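Local coordinates for protein pullulanase (Bacillus acidopullulyticus, PDB 2WAN) that hydrolyses the alpha-1,6-glucosidic linkages of pullulan and probably those at the branch points of starch-derived polysaccharides, at residues D446-M451 with K466-V471; E781-K786 with A808-V813; I153-A158 with V274-A279. All blocks are in the same frame, centred on the assembly; numbering follows the deposited sequence.

Contact 1 of 3, residues D446-M451 with K466-V471; sequences DANSGM and KGPDHV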
loop_
_atom_site.group_PDB
_atom_site.type_symbol
_atom_site.label_atom_id
_atom_site.label_comp_id
_atom_site.label_asym_id
_atom_site.label_seq_id
_atom_site.Cartn_x
_atom_site.Cartn_y
_atom_site.Cartn_z
ATOM N N ASP A 446 -29.182 -4.778 -5.881
ATOM C CA ASP A 446 -30.145 -5.883 -6.124
ATOM C C ASP A 446 -31.576 -5.367 -6.003
ATOM O O ASP A 446 -31.889 -4.602 -5.100
ATOM C CB ASP A 446 -29.897 -7.023 -5.131
ATOM C CG ASP A 446 -30.519 -8.362 -5.573
ATOM O OD1 ASP A 446 -31.703 -8.412 -5.977
ATOM O OD2 ASP A 446 -29.801 -9.390 -5.468
ATOM N N ALA A 447 -32.450 -5.788 -6.918
ATOM C CA ALA A 447 -33.869 -5.450 -6.826
ATOM C C ALA A 447 -34.491 -5.822 -5.479
ATOM O O ALA A 447 -35.513 -5.238 -5.075
ATOM C CB ALA A 447 -34.644 -6.141 -7.943
ATOM N N ASN A 448 -33.884 -6.792 -4.788
ATOM C CA ASN A 448 -34.399 -7.247 -3.498
ATOM C C ASN A 448 -33.836 -6.495 -2.268
ATOM O O ASN A 448 -34.116 -6.873 -1.140
ATOM C CB ASN A 448 -34.236 -8.782 -3.349
ATOM C CG ASN A 448 -32.780 -9.243 -3.179
ATOM O OD1 ASN A 448 -31.897 -8.489 -2.762
ATOM N ND2 ASN A 448 -32.548 -10.537 -3.448
ATOM N N SER A 449 -33.067 -5.430 -2.500
ATOM C CA SER A 449 -32.284 -4.800 -1.413
ATOM C C SER A 449 -33.128 -3.937 -0.478
ATOM O O SER A 449 -32.699 -3.640 0.637
ATOM C CB SER A 449 -31.120 -3.960 -1.976
ATOM O OG SER A 449 -31.603 -2.691 -2.402
ATOM N N GLY A 450 -34.318 -3.533 -0.933
ATOM C CA GLY A 450 -35.194 -2.652 -0.146
ATOM C C GLY A 450 -34.808 -1.182 -0.086
ATOM O O GLY A 450 -35.534 -0.369 0.512
ATOM N N MET A 451 -33.671 -0.854 -0.691
ATOM C CA MET A 451 -33.178 0.522 -0.775
ATOM C C MET A 451 -33.591 1.130 -2.111
ATOM O O MET A 451 -33.537 0.458 -3.157
ATOM C CB MET A 451 -31.657 0.533 -0.592
ATOM C CG MET A 451 -31.245 0.389 0.880
ATOM S SD MET A 451 -29.530 -0.069 1.147
ATOM C CE MET A 451 -29.582 -1.824 0.752
ATOM N N LYS A 466 -36.137 -2.990 4.161
ATOM C CA LYS A 466 -36.439 -4.406 4.363
ATOM C C LYS A 466 -36.224 -5.185 3.096
ATOM O O LYS A 466 -36.471 -4.688 1.989
ATOM C CB LYS A 466 -37.889 -4.606 4.805
ATOM C CG LYS A 466 -38.333 -3.800 5.993
ATOM C CD LYS A 466 -37.669 -4.233 7.277
ATOM C CE LYS A 466 -38.298 -3.423 8.423
ATOM N NZ LYS A 466 -37.388 -3.233 9.578
ATOM N N GLY A 467 -35.812 -6.445 3.266
ATOM C CA GLY A 467 -35.557 -7.339 2.159
ATOM C C GLY A 467 -36.538 -8.508 2.192
ATOM O O GLY A 467 -37.573 -8.440 2.894
ATOM N N PRO A 468 -36.206 -9.588 1.478
ATOM C CA PRO A 468 -37.051 -10.789 1.479
ATOM C C PRO A 468 -37.318 -11.319 2.885
ATOM O O PRO A 468 -36.419 -11.316 3.738
ATOM C CB PRO A 468 -36.230 -11.800 0.668
ATOM C CG PRO A 468 -35.407 -10.962 -0.246
ATOM C CD PRO A 468 -35.026 -9.756 0.601
ATOM N N ASP A 469 -38.570 -11.725 3.138
ATOM C CA ASP A 469 -39.006 -12.249 4.433
ATOM C C ASP A 469 -38.747 -11.298 5.587
ATOM O O ASP A 469 -38.524 -11.707 6.725
ATOM C CB ASP A 469 -38.411 -13.630 4.665
ATOM C CG ASP A 469 -38.775 -14.556 3.567
ATOM O OD1 ASP A 469 -39.991 -14.790 3.418
ATOM O OD2 ASP A 469 -37.871 -14.972 2.823
ATOM N N HIS A 470 -38.846 -9.995 5.269
ATOM C CA HIS A 470 -38.793 -8.912 6.265
ATOM C C HIS A 470 -37.436 -8.740 6.953
ATOM O O HIS A 470 -37.355 -8.109 8.013
ATOM C CB HIS A 470 -39.883 -9.084 7.342
ATOM C CG HIS A 470 -41.230 -9.447 6.796
ATOM N ND1 HIS A 470 -42.022 -8.551 6.111
ATOM C CD2 HIS A 470 -41.927 -10.608 6.842
ATOM C CE1 HIS A 470 -43.147 -9.145 5.753
ATOM N NE2 HIS A 470 -43.114 -10.394 6.185
ATOM N N VAL A 471 -36.364 -9.290 6.365
ATOM C CA VAL A 471 -35.027 -9.047 6.932
ATOM C C VAL A 471 -34.674 -7.558 6.846
ATOM O O VAL A 471 -35.039 -6.882 5.893
ATOM C CB VAL A 471 -33.885 -9.875 6.263
ATOM C CG1 VAL A 471 -34.034 -11.380 6.563
ATOM C CG2 VAL A 471 -33.774 -9.598 4.750
HETATM O O HOH W 1 -37.618 -1.336 2.129
#
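Asn448 and Gly450 meet Lys466, Gly467 and Pro468 with no direct hydrogen bond between them, where the long loop after the first barrel strand, between helix 440-444 and helix 474-481, comes back beside itself at the surface. Asp446 opens a type I turn that ends at Ser449, and its OD1 accepts from Asn448 N at 3.0 Å on the anti side of the carboxylate, tilted 33° out of its plane, an Asx turn. In Asn448, CG sits between the backbone N and the carbonyl carbon (chi1 70°), and the amide beyond it bonds to Asp803 OD1 through ND2 and to Trp804 N through OD1. Pro468 meets the near end of this residue instead: its CG lies 4.0 Å from Asn448 CB. Its CD stands 3.5 Å from Asn448 O. Ser449 points away, and its OG accepts from Met451 N at 3.3 Å, an ST turn, while also bonding to Ser444 O. Gly450 comes closest, with CA 3.2 Å from Lys466 O in a CA-H...O contact; a CB would collide with that oxygen. One water completes the join, donating to Gly450 O at 2.8 Å and accepting from Lys466 N. The chemistry implies a loop arm shaped by its own turns, laid against 466-468 by van der Waals contact, one CA-H...O contact and a water, with the asparagine amide committed to the 803-804 loop.

Contact 2 of 3, residues E781-K786 with A808-V813; sequences EMLRTK and AQFKDV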
loop_
_atom_site.group_PDB
_atom_site.type_symbol
_atom_site.label_atom_id
_atom_site.label_comp_id
_atom_site.label_asym_id
_atom_site.label_seq_id
_atom_site.Cartn_x
_atom_site.Cartn_y
_atom_site.Cartn_z
ATOM N N GLU A 781 -21.446 -12.919 6.120
ATOM C CA GLU A 781 -22.444 -13.247 7.154
ATOM C C GLU A 781 -23.743 -13.804 6.554
ATOM O O GLU A 781 -24.571 -14.329 7.284
ATOM C CB GLU A 781 -22.731 -12.014 8.028
ATOM C CG GLU A 781 -23.557 -10.921 7.329
ATOM C CD GLU A 781 -22.792 -10.022 6.342
ATOM O OE1 GLU A 781 -21.562 -10.172 6.128
ATOM O OE2 GLU A 781 -23.457 -9.117 5.800
ATOM N N MET A 782 -23.910 -13.688 5.230
ATOM C CA MET A 782 -25.034 -14.323 4.547
ATOM C C MET A 782 -24.598 -15.248 3.405
ATOM O O MET A 782 -25.367 -15.488 2.455
ATOM C CB MET A 782 -26.035 -13.263 4.062
ATOM C CG MET A 782 -25.455 -12.238 3.062
ATOM S SD MET A 782 -26.744 -11.045 2.614
ATOM C CE MET A 782 -25.782 -9.882 1.659
ATOM N N LEU A 783 -23.362 -15.752 3.503
ATOM C CA LEU A 783 -22.783 -16.721 2.554
ATOM C C LEU A 783 -22.882 -16.186 1.131
ATOM O O LEU A 783 -23.299 -16.890 0.208
ATOM C CB LEU A 783 -23.430 -18.113 2.694
ATOM C CG LEU A 783 -23.548 -18.691 4.126
ATOM C CD1 LEU A 783 -24.171 -20.120 4.071
ATOM C CD2 LEU A 783 -22.177 -18.729 4.875
ATOM N N ARG A 784 -22.523 -14.916 0.967
ATOM C CA ARG A 784 -22.526 -14.299 -0.361
ATOM C C ARG A 784 -21.714 -15.156 -1.332
ATOM O O ARG A 784 -20.683 -15.715 -0.963
ATOM C CB ARG A 784 -21.972 -12.875 -0.279
ATOM C CG ARG A 784 -21.699 -12.199 -1.618
ATOM C CD ARG A 784 -21.591 -10.703 -1.383
ATOM N NE ARG A 784 -20.994 -9.949 -2.485
ATOM C CZ ARG A 784 -19.692 -9.725 -2.608
ATOM N NH1 ARG A 784 -18.851 -10.250 -1.724
ATOM N NH2 ARG A 784 -19.232 -8.975 -3.617
ATOM N N THR A 785 -22.233 -15.310 -2.547
ATOM C CA THR A 785 -21.599 -16.164 -3.551
ATOM C C THR A 785 -21.379 -15.384 -4.849
ATOM O O THR A 785 -22.240 -14.591 -5.259
ATOM C CB THR A 785 -22.437 -17.460 -3.819
ATOM O OG1 THR A 785 -21.816 -18.229 -4.858
ATOM C CG2 THR A 785 -23.856 -17.138 -4.234
ATOM N N LYS A 786 -20.212 -15.594 -5.462
ATOM C CA LYS A 786 -19.874 -15.023 -6.765
ATOM C C LYS A 786 -19.927 -16.111 -7.834
ATOM O O LYS A 786 -19.368 -15.952 -8.932
ATOM C CB LYS A 786 -18.469 -14.409 -6.739
ATOM C CG LYS A 786 -18.364 -13.165 -5.818
ATOM C CD LYS A 786 -16.953 -12.635 -5.683
ATOM C CE LYS A 786 -16.906 -11.351 -4.786
ATOM N NZ LYS A 786 -15.511 -10.805 -4.769
ATOM N N ALA A 808 -32.082 -13.837 4.436
ATOM C CA ALA A 808 -33.269 -14.561 4.860
ATOM C C ALA A 808 -32.962 -16.069 4.918
ATOM O O ALA A 808 -33.279 -16.748 5.903
ATOM C CB ALA A 808 -34.418 -14.281 3.896
ATOM N N GLN A 809 -32.286 -16.551 3.881
ATOM C CA GLN A 809 -31.982 -17.976 3.749
ATOM C C GLN A 809 -31.031 -18.464 4.837
ATOM O O GLN A 809 -31.162 -19.602 5.332
ATOM C CB GLN A 809 -31.355 -18.226 2.379
ATOM C CG GLN A 809 -31.000 -19.706 2.125
ATOM C CD GLN A 809 -30.625 -19.979 0.689
ATOM O OE1 GLN A 809 -30.285 -19.069 -0.073
ATOM N NE2 GLN A 809 -30.681 -21.253 0.304
ATOM N N PHE A 810 -30.054 -17.614 5.177
ATOM C CA PHE A 810 -29.023 -17.989 6.134
ATOM C C PHE A 810 -29.024 -17.107 7.368
ATOM O O PHE A 810 -27.971 -16.729 7.871
ATOM C CB PHE A 810 -27.649 -18.039 5.452
ATOM C CG PHE A 810 -27.583 -19.061 4.320
ATOM C CD1 PHE A 810 -27.627 -20.423 4.602
ATOM C CD2 PHE A 810 -27.531 -18.648 2.988
ATOM C CE1 PHE A 810 -27.586 -21.378 3.565
ATOM C CE2 PHE A 810 -27.501 -19.586 1.933
ATOM C CZ PHE A 810 -27.531 -20.951 2.226
ATOM N N LYS A 811 -30.225 -16.814 7.862
ATOM C CA LYS A 811 -30.380 -15.948 9.024
ATOM C C LYS A 811 -29.656 -16.504 10.253
ATOM O O LYS A 811 -29.127 -15.740 11.052
ATOM C CB LYS A 811 -31.859 -15.691 9.329
ATOM C CG LYS A 811 -32.096 -14.573 10.360
ATOM C CD LYS A 811 -31.640 -13.212 9.805
ATOM C CE LYS A 811 -31.472 -12.166 10.876
ATOM N NZ LYS A 811 -32.558 -12.107 11.860
ATOM N N ASP A 812 -29.622 -17.829 10.412
ATOM C CA ASP A 812 -28.877 -18.402 11.541
ATOM C C ASP A 812 -27.377 -18.068 11.440
ATOM O O ASP A 812 -26.729 -17.774 12.451
ATOM C CB ASP A 812 -29.056 -19.936 11.603
ATOM C CG ASP A 812 -30.395 -20.353 12.148
ATOM O OD1 ASP A 812 -31.089 -19.521 12.764
ATOM O OD2 ASP A 812 -30.757 -21.549 11.943
ATOM N N VAL A 813 -26.822 -18.117 10.226
ATOM C CA VAL A 813 -25.427 -17.732 10.012
ATOM C C VAL A 813 -25.230 -16.248 10.340
ATOM O O VAL A 813 -24.316 -15.883 11.083
ATOM C CB VAL A 813 -24.982 -17.962 8.568
ATOM C CG1 VAL A 813 -23.519 -17.482 8.385
ATOM C CG2 VAL A 813 -25.150 -19.458 8.205
#
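Leu783, Phe810 and Val813 form a buried, apolar contact without hydrogen bonds, which fastens the loop following strand 773-777 to the junction between helix 805-809 and helix 811-826. Its centre is a CH-pi contact: Leu783 CD1 lies 3.5 Å from the centroid of the Phe810 ring, 11° off the normal. The two side chains cross at about a right angle. Gln809 CG covers the opposite face of the ring, offset toward the rim, so the phenyl group is sandwiched between aliphatic carbons. The second leucine branch goes to Val813, with CD2 4.0 Å from Val813 CG1. That same valine methyl also rests 3.5 Å from Glu781 O. Replacing Phe810 by an alanine would probably open a gap beneath Leu783 CD1 and leave this methyl, and Gln809 CG, without the ring between them. Ile757 of helix 753-769 packs on both Leu783 and Val813, while Arg806 NE holds Leu783 O. Phe810 itself takes the N-cap position of helix 811-826. The arrangement belongs to the alpha-amylase (beta/alpha)8 barrel, where the loop leaving the eighth strand packs on the helices that follow it.

Contact 3 of 3, residues I153-A158 with V274-A279; sequences IPVTSA and VQLTLA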
loop_
_atom_site.group_PDB
_atom_site.type_symbol
_atom_site.label_atom_id
_atom_site.label_comp_id
_atom_site.label_asym_id
_atom_site.label_seq_id
_atom_site.Cartn_x
_atom_site.Cartn_y
_atom_site.Cartn_z
ATOM N N ILE A 153 27.656 22.661 -22.865
ATOM C CA ILE A 153 28.053 22.423 -21.480
ATOM C C ILE A 153 29.076 21.292 -21.473
ATOM O O ILE A 153 28.772 20.180 -21.919
ATOM C CB ILE A 153 26.845 22.071 -20.569
ATOM C CG1 ILE A 153 25.800 23.197 -20.615
ATOM C CG2 ILE A 153 27.317 21.822 -19.130
ATOM C CD1 ILE A 153 24.449 22.851 -19.985
ATOM N N PRO A 154 30.301 21.575 -20.992
ATOM C CA PRO A 154 31.329 20.531 -20.996
ATOM C C PRO A 154 31.011 19.365 -20.052
ATOM O O PRO A 154 30.584 19.584 -18.914
ATOM C CB PRO A 154 32.586 21.275 -20.529
ATOM C CG PRO A 154 32.318 22.719 -20.863
ATOM C CD PRO A 154 30.851 22.887 -20.601
ATOM N N VAL A 155 31.200 18.146 -20.555
ATOM C CA VAL A 155 31.177 16.938 -19.737
ATOM C C VAL A 155 32.560 16.782 -19.105
ATOM O O VAL A 155 33.564 16.655 -19.819
ATOM C CB VAL A 155 30.822 15.690 -20.580
ATOM C CG1 VAL A 155 30.900 14.419 -19.736
ATOM C CG2 VAL A 155 29.436 15.838 -21.217
ATOM N N THR A 156 32.611 16.806 -17.775
ATOM C CA THR A 156 33.878 16.791 -17.035
ATOM C C THR A 156 34.338 15.394 -16.599
ATOM O O THR A 156 35.506 15.201 -16.234
ATOM C CB THR A 156 33.826 17.709 -15.792
ATOM O OG1 THR A 156 32.859 17.214 -14.855
ATOM C CG2 THR A 156 33.472 19.141 -16.192
ATOM N N SER A 157 33.415 14.433 -16.641
ATOM C CA SER A 157 33.662 13.073 -16.163
ATOM C C SER A 157 32.610 12.121 -16.715
ATOM O O SER A 157 31.434 12.483 -16.848
ATOM C CB SER A 157 33.656 13.031 -14.631
ATOM O OG SER A 157 33.700 11.693 -14.157
ATOM N N ALA A 158 33.042 10.910 -17.053
ATOM C CA ALA A 158 32.142 9.874 -17.540
ATOM C C ALA A 158 32.515 8.534 -16.914
ATOM O O ALA A 158 33.580 7.976 -17.205
ATOM C CB ALA A 158 32.184 9.793 -19.059
ATOM N N VAL A 274 25.978 5.090 -18.543
ATOM C CA VAL A 274 27.003 6.026 -18.116
ATOM C C VAL A 274 26.447 7.125 -17.217
ATOM O O VAL A 274 25.359 7.651 -17.462
ATOM C CB VAL A 274 27.696 6.687 -19.349
ATOM C CG1 VAL A 274 28.869 7.552 -18.911
ATOM C CG2 VAL A 274 28.158 5.628 -20.341
ATOM N N GLN A 275 27.206 7.459 -16.180
ATOM C CA GLN A 275 26.923 8.610 -15.336
ATOM C C GLN A 275 27.870 9.757 -15.696
ATOM O O GLN A 275 29.087 9.639 -15.523
ATOM C CB GLN A 275 27.076 8.249 -13.860
ATOM C CG GLN A 275 26.809 9.414 -12.919
ATOM C CD GLN A 275 27.104 9.092 -11.468
ATOM O OE1 GLN A 275 27.597 9.938 -10.727
ATOM N NE2 GLN A 275 26.800 7.869 -11.053
ATOM N N LEU A 276 27.297 10.858 -16.185
ATOM C CA LEU A 276 28.061 12.027 -16.642
ATOM C C LEU A 276 28.015 13.179 -15.650
ATOM O O LEU A 276 26.954 13.508 -15.109
ATOM C CB LEU A 276 27.541 12.504 -18.012
ATOM C CG LEU A 276 27.480 11.462 -19.131
ATOM C CD1 LEU A 276 26.683 11.953 -20.338
ATOM C CD2 LEU A 276 28.888 11.041 -19.555
ATOM N N THR A 277 29.170 13.786 -15.405
ATOM C CA THR A 277 29.240 14.989 -14.583
ATOM C C THR A 277 29.400 16.183 -15.511
ATOM O O THR A 277 30.199 16.142 -16.452
ATOM C CB THR A 277 30.384 14.930 -13.553
ATOM O OG1 THR A 277 30.199 13.789 -12.712
ATOM C CG2 THR A 277 30.411 16.185 -12.676
ATOM N N LEU A 278 28.618 17.231 -15.252
ATOM C CA LEU A 278 28.625 18.440 -16.079
ATOM C C LEU A 278 29.348 19.591 -15.384
ATOM O O LEU A 278 29.400 19.643 -14.150
ATOM C CB LEU A 278 27.192 18.844 -16.446
ATOM C CG LEU A 278 26.314 17.807 -17.153
ATOM C CD1 LEU A 278 24.967 18.437 -17.510
ATOM C CD2 LEU A 278 26.967 17.196 -18.401
ATOM N N ALA A 279 29.915 20.501 -16.179
ATOM C CA ALA A 279 30.636 21.662 -15.637
ATOM C C ALA A 279 29.698 22.674 -14.981
ATOM O O ALA A 279 30.052 23.297 -13.982
ATOM C CB ALA A 279 31.483 22.341 -16.723
HETATM O O HOH W 2 30.464 10.995 -13.830
#
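Thr156 and Ser157 both lie opposite Thr277, a beta bulge in the antiparallel pairing of strand 152-160 with strand 273-278, whose segments 155-158 and 274-278 run at 154°, close to antiparallel. Thr277 O is the bulge's main acceptor: it takes Thr156 N at 2.8 Å. Thr156 OG1, held between its backbone N and carbonyl carbon (chi1 64°), adds a weak bond to the same oxygen at 3.3 Å. Within the bulge Thr277 N donates to Ser157 O at 3.0 Å, and on its Pro154 side Ala279 N bonds to Pro154 O at 3.0 Å. The shift in register has a cost, for Ser157 N is buried here with no partner. Val155, Ala158, Leu276 and Leu278 point to one face of the sheet. There Leu276 CD2 reaches between two neighbours, 3.6 Å from Ala158 CB and also against Val155 CG1, while Val155 CG2 meets Leu278 CD2 at 4.0 Å. The next shell comes from the same sheet: Phe142 of strand 142-146 packs on Leu276, Val144 on Val155 and Leu278. The flanking strands bind by backbone bonds, strand 142-146 through Val144 to Ile153, strand 124-129 through Val125 to Leu276. On the face carrying Ser157 and Thr277, a water donates to Gln275 O at 2.6 Å and hydrogen-bonds to Thr277 OG1 at 3.0 Å.

Contacts 1 and 2 form one neighbourhood, with centres about 14 Å apart. They touch through Ala808, whose CB lies 3.6 Å from Pro468 O and whose CA packs on Val471 CG1. The loop segments 446-451 and 466-471, and 781-786, follow the first and the eighth barrel strands, neighbours in the closed sheet, at the strand ends where alpha-amylase relatives place the active site. Contact 3 lies on the opposite side of the chain's centre, its centre about 71 Å from that of contact 1 and 68 Å from that of contact 2. Its nearest atoms are still about 47 Å from contact 2.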